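Local coordinates for geranyltranstransferase (Legionella pneumophila subsp. pneumophila, PDB 3LOM), which probably catalyses the magnesium-dependent condensation of isopentenyl diphosphate with allylic diphosphates to form farnesyl diphosphate, at residues 115-118 / 119-123; 168-171 / 172-175; 176-179 / 180-184; 291-294 / 295-299. One frame throughout, in Å; residues are numbered along the deposited sequence.

Contact 1 of 4, residues 115-118 / 119-123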
loop_
_atom_site.group_PDB
_atom_site.type_symbol
_atom_site.label_atom_id
_atom_site.label_comp_id
_atom_site.label_asym_id
_atom_site.label_seq_id
_atom_site.Cartn_x
_atom_site.Cartn_y
_atom_site.Cartn_z
ATOM N N THR A 115 10.494 -11.606 -4.641
ATOM C CA THR A 115 11.163 -10.321 -4.428
ATOM C C THR A 115 10.410 -9.204 -5.152
ATOM O O THR A 115 10.262 -8.110 -4.616
ATOM C CB THR A 115 12.661 -10.386 -4.869
ATOM O OG1 THR A 115 13.334 -11.388 -4.104
ATOM C CG2 THR A 115 13.364 -9.082 -4.659
ATOM N N ALA A 116 9.935 -9.496 -6.363
ATOM C CA ALA A 116 9.068 -8.590 -7.122
ATOM C C ALA A 116 7.755 -8.257 -6.383
ATOM O O ALA A 116 7.361 -7.081 -6.283
ATOM C CB ALA A 116 8.775 -9.180 -8.490
ATOM N N ILE A 117 7.099 -9.284 -5.845
ATOM C CA ILE A 117 5.849 -9.083 -5.104
ATOM C C ILE A 117 6.123 -8.193 -3.899
ATOM O O ILE A 117 5.448 -7.180 -3.709
ATOM C CB ILE A 117 5.191 -10.412 -4.640
ATOM C CG1 ILE A 117 4.870 -11.322 -5.820
ATOM C CG2 ILE A 117 3.903 -10.150 -3.841
ATOM C CD1 ILE A 117 4.805 -12.815 -5.444
ATOM N N LEU A 118 7.134 -8.568 -3.113
ATOM C CA LEU A 118 7.457 -7.883 -1.868
ATOM C C LEU A 118 7.925 -6.442 -2.053
ATOM O O LEU A 118 7.545 -5.563 -1.283
ATOM C CB LEU A 118 8.501 -8.670 -1.073
ATOM C CG LEU A 118 8.019 -9.952 -0.387
ATOM C CD1 LEU A 118 9.212 -10.768 0.044
ATOM C CD2 LEU A 118 7.083 -9.683 0.790
ATOM N N VAL A 119 8.744 -6.208 -3.070
ATOM C CA VAL A 119 9.263 -4.875 -3.348
ATOM C C VAL A 119 8.127 -3.964 -3.787
ATOM O O VAL A 119 8.026 -2.824 -3.303
ATOM C CB VAL A 119 10.460 -4.922 -4.349
ATOM C CG1 VAL A 119 10.477 -3.752 -5.317
ATOM C CG2 VAL A 119 11.755 -4.979 -3.574
ATOM N N GLY A 120 7.264 -4.486 -4.663
ATOM C CA GLY A 120 5.996 -3.829 -5.013
ATOM C C GLY A 120 5.207 -3.466 -3.762
ATOM O O GLY A 120 4.868 -2.299 -3.555
ATOM N N ASP A 121 4.967 -4.458 -2.900
ATOM C CA ASP A 121 4.272 -4.238 -1.628
ATOM C C ASP A 121 4.903 -3.140 -0.784
ATOM O O ASP A 121 4.195 -2.297 -0.246
ATOM C CB ASP A 121 4.226 -5.529 -0.810
ATOM C CG ASP A 121 3.231 -6.525 -1.346
ATOM O OD1 ASP A 121 2.546 -6.211 -2.344
ATOM O OD2 ASP A 121 3.134 -7.626 -0.764
ATOM N N GLY A 122 6.233 -3.161 -0.666
ATOM C CA GLY A 122 6.966 -2.152 0.101
ATOM C C GLY A 122 6.966 -0.765 -0.518
ATOM O O GLY A 122 6.915 0.231 0.207
ATOM N N MET A 123 7.030 -0.694 -1.851
ATOM C CA MET A 123 6.944 0.586 -2.563
ATOM C C MET A 123 5.609 1.284 -2.298
ATOM O O MET A 123 5.590 2.492 -2.035
ATOM C CB MET A 123 7.154 0.427 -4.072
ATOM C CG MET A 123 8.598 0.361 -4.527
ATOM S SD MET A 123 8.758 0.378 -6.323
ATOM C CE MET A 123 10.475 -0.076 -6.460
#
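On helix 113-135, at the interface between the two subunits, I117 and D121 sit one turn apart with their side chains side by side and pointing the same way. D121 N bonds I117 O at 2.9 Å, one rung of an i to i+4 ladder that also runs from V119 N to T115 O, G120 N to A116 O and G122 N to L118 O (2.8 Å). With CG anti to its own carbonyl carbon (chi1 -75°), D121 sets its carboxylate beside I117, so that D121 CG lies 3.3 Å from I117 O and D121 OD2 4.1 Å from I117 CG2. On another side of the helix, V119 CB rests 3.2 Å from T115 O.

I117 O also accepts from H89 NE2 of helix 69-91, while D121 OD2 is bound by H89 ND1 of the second subunit. D121 OD1 lies close to its counterpart in that subunit; such buried proximity would be expected to raise the affinity of one carboxylate for a proton. M95 of the second subunit packs on I117 and L118, and T115 OG1 hydrogen-bonds D112 and Q37 of its own chain. Helical i to i+4 pairing combined with histidine-carboxylate bonds between chains here builds part of the dimer interface of a homodimeric trans-prenyltransferase.

Contact 2 of 4, residues 168-171 / 172-175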
loop_
_atom_site.group_PDB
_atom_site.type_symbol
_atom_site.label_atom_id
_atom_site.label_comp_id
_atom_site.label_asym_id
_atom_site.label_seq_id
_atom_site.Cartn_x
_atom_site.Cartn_y
_atom_site.Cartn_z
ATOM N N LEU A 168 -7.622 -7.231 -17.187
ATOM C CA LEU A 168 -7.245 -8.615 -17.409
ATOM C C LEU A 168 -8.434 -9.515 -17.740
ATOM O O LEU A 168 -8.361 -10.304 -18.679
ATOM C CB LEU A 168 -6.481 -9.155 -16.202
ATOM C CG LEU A 168 -5.101 -8.534 -15.988
ATOM C CD1 LEU A 168 -4.534 -9.018 -14.677
ATOM C CD2 LEU A 168 -4.142 -8.824 -17.157
ATOM N N SER A 169 -9.524 -9.394 -16.986
ATOM C CA SER A 169 -10.674 -10.287 -17.165
ATOM C C SER A 169 -11.563 -9.957 -18.366
ATOM O O SER A 169 -11.976 -10.867 -19.091
ATOM C CB SER A 169 -11.507 -10.395 -15.881
ATOM O OG SER A 169 -12.091 -9.150 -15.533
ATOM N N GLU A 170 -11.846 -8.671 -18.590
ATOM C CA GLU A 170 -12.815 -8.282 -19.633
ATOM C C GLU A 170 -12.239 -8.107 -21.030
ATOM O O GLU A 170 -12.899 -8.458 -22.008
ATOM C CB GLU A 170 -13.605 -7.020 -19.255
ATOM C CG GLU A 170 -14.268 -7.059 -17.896
ATOM C CD GLU A 170 -15.006 -8.358 -17.631
ATOM O OE1 GLU A 170 -14.621 -9.073 -16.678
ATOM O OE2 GLU A 170 -15.961 -8.667 -18.376
ATOM N N LEU A 171 -11.024 -7.567 -21.131
ATOM C CA LEU A 171 -10.417 -7.243 -22.435
ATOM C C LEU A 171 -10.069 -8.470 -23.278
ATOM O O LEU A 171 -9.848 -8.351 -24.486
ATOM C CB LEU A 171 -9.189 -6.341 -22.270
ATOM C CG LEU A 171 -9.294 -4.829 -22.520
ATOM C CD1 LEU A 171 -10.505 -4.191 -21.851
ATOM C CD2 LEU A 171 -8.015 -4.126 -22.083
ATOM N N ALA A 172 -10.023 -9.633 -22.625
ATOM C CA ALA A 172 -9.877 -10.928 -23.286
ATOM C C ALA A 172 -11.024 -11.184 -24.272
ATOM O O ALA A 172 -10.800 -11.664 -25.388
ATOM C CB ALA A 172 -9.805 -12.042 -22.240
ATOM N N LYS A 173 -12.243 -10.850 -23.850
ATOM C CA LYS A 173 -13.434 -10.915 -24.697
ATOM C C LYS A 173 -13.421 -9.760 -25.699
ATOM O O LYS A 173 -12.850 -8.704 -25.426
ATOM C CB LYS A 173 -14.701 -10.835 -23.838
ATOM C CG LYS A 173 -14.685 -11.715 -22.593
ATOM C CD LYS A 173 -15.682 -11.220 -21.557
ATOM C CE LYS A 173 -15.490 -11.933 -20.226
ATOM N NZ LYS A 173 -16.441 -11.439 -19.194
ATOM N N SER A 174 -14.045 -9.967 -26.855
ATOM C CA SER A 174 -14.123 -8.931 -27.889
ATOM C C SER A 174 -15.507 -8.269 -27.926
ATOM O O SER A 174 -15.864 -7.594 -28.897
ATOM C CB SER A 174 -13.743 -9.505 -29.262
ATOM O OG SER A 174 -14.580 -10.591 -29.623
ATOM N N SER A 175 -16.264 -8.455 -26.846
ATOM C CA SER A 175 -17.627 -7.934 -26.723
ATOM C C SER A 175 -17.654 -6.579 -26.011
ATOM O O SER A 175 -18.726 -6.033 -25.730
ATOM C CB SER A 175 -18.497 -8.933 -25.957
ATOM O OG SER A 175 -18.313 -10.253 -26.440
#
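The E170 carboxylate is met on the syn side of OE2 by the ammonium of K173, 31° out of the carboxylate plane. K173 NZ lies 2.9 Å from E170 OE2, in a salt bridge between residues three apart. At the other oxygen, S169 OG stands 2.8 Å from E170 OE1; the serine OG also hydrogen-bonds S165 O, one turn back in helix 160-169.

The two charged chains lie alongside each other and point the same way. E170 gets there by bending at chi2 (-46°), which turns its end toward K173, whereas the lysine stays extended beyond CG. Its methylenes pass along the backbone carbonyl of E170, with K173 CB 3.5 Å from E170 O, and K173 CE comes to 3.8 Å from S169 O. The same E170 carbonyl receives a weak, bent bond from K173 N (3.1 Å, N-H...O angle 132°), so main chain and side chains join the same two residues. A172 CB touches the turn only loosely, 4.0 Å from S169 O.

L171, in contrast, is buried and packs on K254, while L168 packs on M95 and D96 of its own chain and on A114 of the second subunit. The weak i to i+3 main-chain bond is that of a tight turn, here spanned also by a salt bridge, where the chain leaves helix 160-169 for the link to helix 178-201.

Contact 3 of 4, residues 176-179 / 180-184; sequences VTEE and QLREI
T177 turns its hydroxyl between the backbone N and the carbonyl carbon (chi1 55°), while Q180 holds CG beside its own N and runs extended beyond it, bringing the amide end back to the threonine, whose side chain it crosses at a slant. The two residues then bond reciprocally. T177 OG1 accepts from Q180 N at 3.3 Å, and Q180 OE1 accepts from T177 N at 2.7 Å, a nearly straight bond (169°) lying in the plane of the glutamine amide. A second donor reaches that oxygen: T177 OG1 lies 2.8 Å from Q180 OE1, but well above the amide plane. Two bonds therefore grip Q180 OE1 and fix the rotation of the amide, and the threonine hydroxyl serves as donor and acceptor at once.

This is a capping box, with T177 at the N-cap of helix 178-201. V176, just before the cap, adds an apolar contact with the first turn: V176 CG1 packs 4.2 Å from L181 CB and 3.7 Å from Q180 CB. The first helical turn starts with L181 N bonded to T177 O (3.2 Å).

Farther round the helix, E178 and R182 lie side by side, their planar groups inclined at 45°. E178 OE2 forms a long salt bridge with R182 NE (3.4 Å), and R182 CG rests 3.3 Å from E178 O. On the buried side, L181 packs against F257 and L260 of helix 257-260, V176 touches T255, and I184 faces L166 and D167 of helix 160-169.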
loop_
_atom_site.group_PDB
_atom_site.type_symbol
_atom_site.label_atom_id
_atom_site.label_comp_id
_atom_site.label_asym_id
_atom_site.label_seq_id
_atom_site.Cartn_x
_atom_site.Cartn_y
_atom_site.Cartn_z
ATOM N N VAL A 176 -16.467 -6.047 -25.730
ATOM C CA VAL A 176 -16.315 -4.818 -24.960
ATOM C C VAL A 176 -16.644 -3.583 -25.806
ATOM O O VAL A 176 -16.101 -3.392 -26.900
ATOM C CB VAL A 176 -14.892 -4.735 -24.332
ATOM C CG1 VAL A 176 -14.635 -3.388 -23.677
ATOM C CG2 VAL A 176 -14.695 -5.845 -23.313
ATOM N N THR A 177 -17.555 -2.763 -25.290
ATOM C CA THR A 177 -17.950 -1.510 -25.933
ATOM C C THR A 177 -16.882 -0.442 -25.755
ATOM O O THR A 177 -15.945 -0.615 -24.975
ATOM C CB THR A 177 -19.284 -0.966 -25.362
ATOM O OG1 THR A 177 -19.183 -0.830 -23.939
ATOM C CG2 THR A 177 -20.447 -1.896 -25.706
ATOM N N GLU A 178 -17.038 0.664 -26.478
ATOM C CA GLU A 178 -16.191 1.840 -26.314
ATOM C C GLU A 178 -16.332 2.410 -24.907
ATOM O O GLU A 178 -15.352 2.870 -24.320
ATOM C CB GLU A 178 -16.560 2.901 -27.350
ATOM C CG GLU A 178 -15.568 4.046 -27.457
ATOM C CD GLU A 178 -16.147 5.253 -28.160
ATOM O OE1 GLU A 178 -16.676 5.096 -29.283
ATOM O OE2 GLU A 178 -16.068 6.362 -27.591
ATOM N N GLU A 179 -17.554 2.353 -24.379
ATOM C CA GLU A 179 -17.884 2.837 -23.038
ATOM C C GLU A 179 -17.089 2.110 -21.950
ATOM O O GLU A 179 -16.461 2.754 -21.110
ATOM C CB GLU A 179 -19.389 2.687 -22.778
ATOM C CG GLU A 179 -19.934 3.569 -21.658
ATOM C CD GLU A 179 -20.329 4.957 -22.143
ATOM O OE1 GLU A 179 -21.364 5.075 -22.835
ATOM O OE2 GLU A 179 -19.614 5.930 -21.822
ATOM N N GLN A 180 -17.121 0.776 -21.986
ATOM C CA GLN A 180 -16.431 -0.069 -21.007
ATOM C C GLN A 180 -14.917 0.105 -21.080
ATOM O O GLN A 180 -14.252 0.211 -20.049
ATOM C CB GLN A 180 -16.779 -1.541 -21.224
ATOM C CG GLN A 180 -18.197 -1.923 -20.860
ATOM C CD GLN A 180 -18.661 -3.175 -21.581
ATOM O OE1 GLN A 180 -18.464 -3.320 -22.790
ATOM N NE2 GLN A 180 -19.289 -4.085 -20.842
ATOM N N LEU A 181 -14.397 0.141 -22.307
ATOM C CA LEU A 181 -12.984 0.373 -22.582
ATOM C C LEU A 181 -12.499 1.706 -22.007
ATOM O O LEU A 181 -11.410 1.779 -21.438
ATOM C CB LEU A 181 -12.727 0.319 -24.091
ATOM C CG LEU A 181 -11.297 0.472 -24.612
ATOM C CD1 LEU A 181 -10.445 -0.737 -24.257
ATOM C CD2 LEU A 181 -11.322 0.681 -26.113
ATOM N N ARG A 182 -13.318 2.745 -22.145
ATOM C CA ARG A 182 -12.994 4.059 -21.600
ATOM C C ARG A 182 -13.002 4.063 -20.072
ATOM O O ARG A 182 -12.199 4.757 -19.444
ATOM C CB ARG A 182 -13.949 5.122 -22.150
ATOM C CG ARG A 182 -13.583 5.601 -23.546
ATOM C CD ARG A 182 -14.696 6.439 -24.159
ATOM N NE ARG A 182 -14.167 7.525 -24.989
ATOM C CZ ARG A 182 -13.763 8.708 -24.520
ATOM N NH1 ARG A 182 -13.300 9.627 -25.359
ATOM N NH2 ARG A 182 -13.822 8.985 -23.216
ATOM N N GLU A 183 -13.897 3.277 -19.482
ATOM C CA GLU A 183 -14.007 3.177 -18.029
ATOM C C GLU A 183 -12.833 2.404 -17.409
ATOM O O GLU A 183 -12.260 2.844 -16.412
ATOM C CB GLU A 183 -15.364 2.561 -17.636
ATOM C CG GLU A 183 -15.589 2.322 -16.134
ATOM C CD GLU A 183 -15.592 3.602 -15.289
ATOM O OE1 GLU A 183 -15.331 3.495 -14.069
ATOM O OE2 GLU A 183 -15.857 4.705 -15.827
ATOM N N ILE A 184 -12.493 1.267 -18.015
ATOM C CA ILE A 184 -11.370 0.430 -17.596
ATOM C C ILE A 184 -10.040 1.204 -17.544
ATOM O O ILE A 184 -9.329 1.146 -16.534
ATOM C CB ILE A 184 -11.274 -0.850 -18.476
ATOM C CG1 ILE A 184 -12.390 -1.829 -18.088
ATOM C CG2 ILE A 184 -9.921 -1.526 -18.315
ATOM C CD1 ILE A 184 -12.818 -2.780 -19.191
#

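Contact 4 of 4, residues 291-294 / 295-299; sequences LIEL and TKQLQ
L291 O is held by two donors of T295 approaching from opposite faces of the carbonyl plane. T295 N bonds it at 2.9 Å in the regular helical way; T295 OG1 donates at 2.6 Å from above that plane. The hydroxyl reaches back because OG1 lies beside the backbone N, anti to the carbonyl carbon (chi1 -49°). One turn on, L294 and L298 form the apolar pair, L294 CG lying 3.9 Å from L298 CD1, while L298 N bonds L294 O at 2.8 Å.

On another side of the helix, E293 bends at chi2 and brings its carboxylate to the amide end of the extended Q297, the two side chains crossing at a slant. E293 OE1 comes within 2.9 Å of Q297 NE2, yet the planes of the two groups are 82° apart and the angle is too poor for a hydrogen bond, leaving a close polar contact. Q297 CG meanwhile packs 3.4 Å from E293 O, and Q297 OE1 is 4.1 Å from L294 CD1.

The second shell comes from four helices. Y218 of helix 209-236 hydrogen-bonds T295 OG1, so the buried hydroxyl has a partner besides L291 O, and Q229 of the same helix bonds L298 O. L294 is packed by I56 and L60 of helix 53-64 and by I13 of helix 5-28, whereas Y274 of helix 263-279 lies against T295 and L298. An amphipathic C-terminal helix with a leucine-lined inner face, packed on its neighbours, belongs to the all-helical isoprenoid synthase fold.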
loop_
_atom_site.group_PDB
_atom_site.type_symbol
_atom_site.label_atom_id
_atom_site.label_comp_id
_atom_site.label_asym_id
_atom_site.label_seq_id
_atom_site.Cartn_x
_atom_site.Cartn_y
_atom_site.Cartn_z
ATOM N N LEU A 291 4.788 23.364 -20.120
ATOM C CA LEU A 291 3.873 22.225 -20.195
ATOM C C LEU A 291 3.331 21.997 -21.604
ATOM O O LEU A 291 3.136 20.854 -22.010
ATOM C CB LEU A 291 2.724 22.396 -19.192
ATOM C CG LEU A 291 1.703 21.268 -18.971
ATOM C CD1 LEU A 291 2.347 19.887 -18.849
ATOM C CD2 LEU A 291 0.865 21.573 -17.738
ATOM N N ILE A 292 3.104 23.088 -22.333
ATOM C CA ILE A 292 2.600 23.043 -23.709
ATOM C C ILE A 292 3.617 22.381 -24.648
ATOM O O ILE A 292 3.248 21.569 -25.505
ATOM C CB ILE A 292 2.190 24.465 -24.204
ATOM C CG1 ILE A 292 0.960 24.957 -23.432
ATOM C CG2 ILE A 292 1.904 24.485 -25.709
ATOM C CD1 ILE A 292 0.833 26.472 -23.355
ATOM N N GLU A 293 4.892 22.711 -24.453
ATOM C CA GLU A 293 5.984 22.116 -25.229
ATOM C C GLU A 293 6.130 20.623 -24.923
ATOM O O GLU A 293 6.375 19.826 -25.829
ATOM C CB GLU A 293 7.303 22.859 -24.977
ATOM C CG GLU A 293 8.250 22.909 -26.185
ATOM C CD GLU A 293 9.005 21.605 -26.426
ATOM O OE1 GLU A 293 9.497 21.002 -25.445
ATOM O OE2 GLU A 293 9.110 21.185 -27.601
ATOM N N LEU A 294 5.968 20.253 -23.651
ATOM C CA LEU A 294 5.960 18.843 -23.254
ATOM C C LEU A 294 4.787 18.088 -23.884
ATOM O O LEU A 294 4.958 16.973 -24.383
ATOM C CB LEU A 294 5.934 18.692 -21.726
ATOM C CG LEU A 294 5.881 17.244 -21.219
ATOM C CD1 LEU A 294 7.186 16.508 -21.496
ATOM C CD2 LEU A 294 5.506 17.169 -19.746
ATOM N N THR A 295 3.610 18.716 -23.863
ATOM C CA THR A 295 2.396 18.169 -24.468
ATOM C C THR A 295 2.598 17.939 -25.963
ATOM O O THR A 295 2.219 16.891 -26.493
ATOM C CB THR A 295 1.191 19.104 -24.234
ATOM O OG1 THR A 295 1.129 19.469 -22.848
ATOM C CG2 THR A 295 -0.114 18.432 -24.636
ATOM N N LYS A 296 3.229 18.907 -26.624
ATOM C CA LYS A 296 3.539 18.796 -28.044
ATOM C C LYS A 296 4.599 17.730 -28.322
ATOM O O LYS A 296 4.582 17.110 -29.384
ATOM C CB LYS A 296 3.951 20.152 -28.620
ATOM C CG LYS A 296 3.615 20.305 -30.093
ATOM C CD LYS A 296 2.976 21.653 -30.382
ATOM C CE LYS A 296 2.169 21.597 -31.672
ATOM N NZ LYS A 296 1.286 22.783 -31.835
ATOM N N GLN A 297 5.504 17.515 -27.365
ATOM C CA GLN A 297 6.469 16.412 -27.442
ATOM C C GLN A 297 5.768 15.061 -27.299
ATOM O O GLN A 297 6.079 14.112 -28.024
ATOM C CB GLN A 297 7.560 16.548 -26.373
ATOM C CG GLN A 297 8.701 17.499 -26.721
ATOM C CD GLN A 297 9.796 17.534 -25.658
ATOM O OE1 GLN A 297 9.759 16.787 -24.675
ATOM N NE2 GLN A 297 10.778 18.405 -25.855
ATOM N N LEU A 298 4.819 14.988 -26.366
ATOM C CA LEU A 298 4.032 13.776 -26.133
ATOM C C LEU A 298 3.089 13.467 -27.292
ATOM O O LEU A 298 2.808 12.304 -27.564
ATOM C CB LEU A 298 3.243 13.889 -24.826
ATOM C CG LEU A 298 4.040 13.849 -23.521
ATOM C CD1 LEU A 298 3.301 14.607 -22.432
ATOM C CD2 LEU A 298 4.319 12.416 -23.089
ATOM N N GLN A 299 2.606 14.508 -27.964
ATOM C CA GLN A 299 1.778 14.348 -29.158
ATOM C C GLN A 299 2.572 13.813 -30.353
ATOM O O GLN A 299 2.078 12.960 -31.098
ATOM C CB GLN A 299 1.079 15.669 -29.510
ATOM C CG GLN A 299 0.169 15.600 -30.738
ATOM C CD GLN A 299 -0.769 16.789 -30.870
ATOM O OE1 GLN A 299 -1.698 16.766 -31.679
ATOM N NE2 GLN A 299 -0.539 17.830 -30.072
#

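From the N terminus the four contacts follow in series, each a local turn of chain rather than a closure between distant parts, and none encloses or crosses another. Contact 1 lies on helix 113-135 at the subunit interface. The centres of contact 1 and contact 2 are about 27 Å apart. Contact 2 leads out of helix 160-169, and contact 3 follows directly, starting helix 178-201. These two touch: L171 CD1 packs 3.8 Å from I184 CD1, and E170 O lies 3.4 Å from V176 CG2, so the connection folds back on the helix it introduces. Contact 4, on helix 289-303, lies across the chain's centre from contact 1, their centres about 33 Å apart.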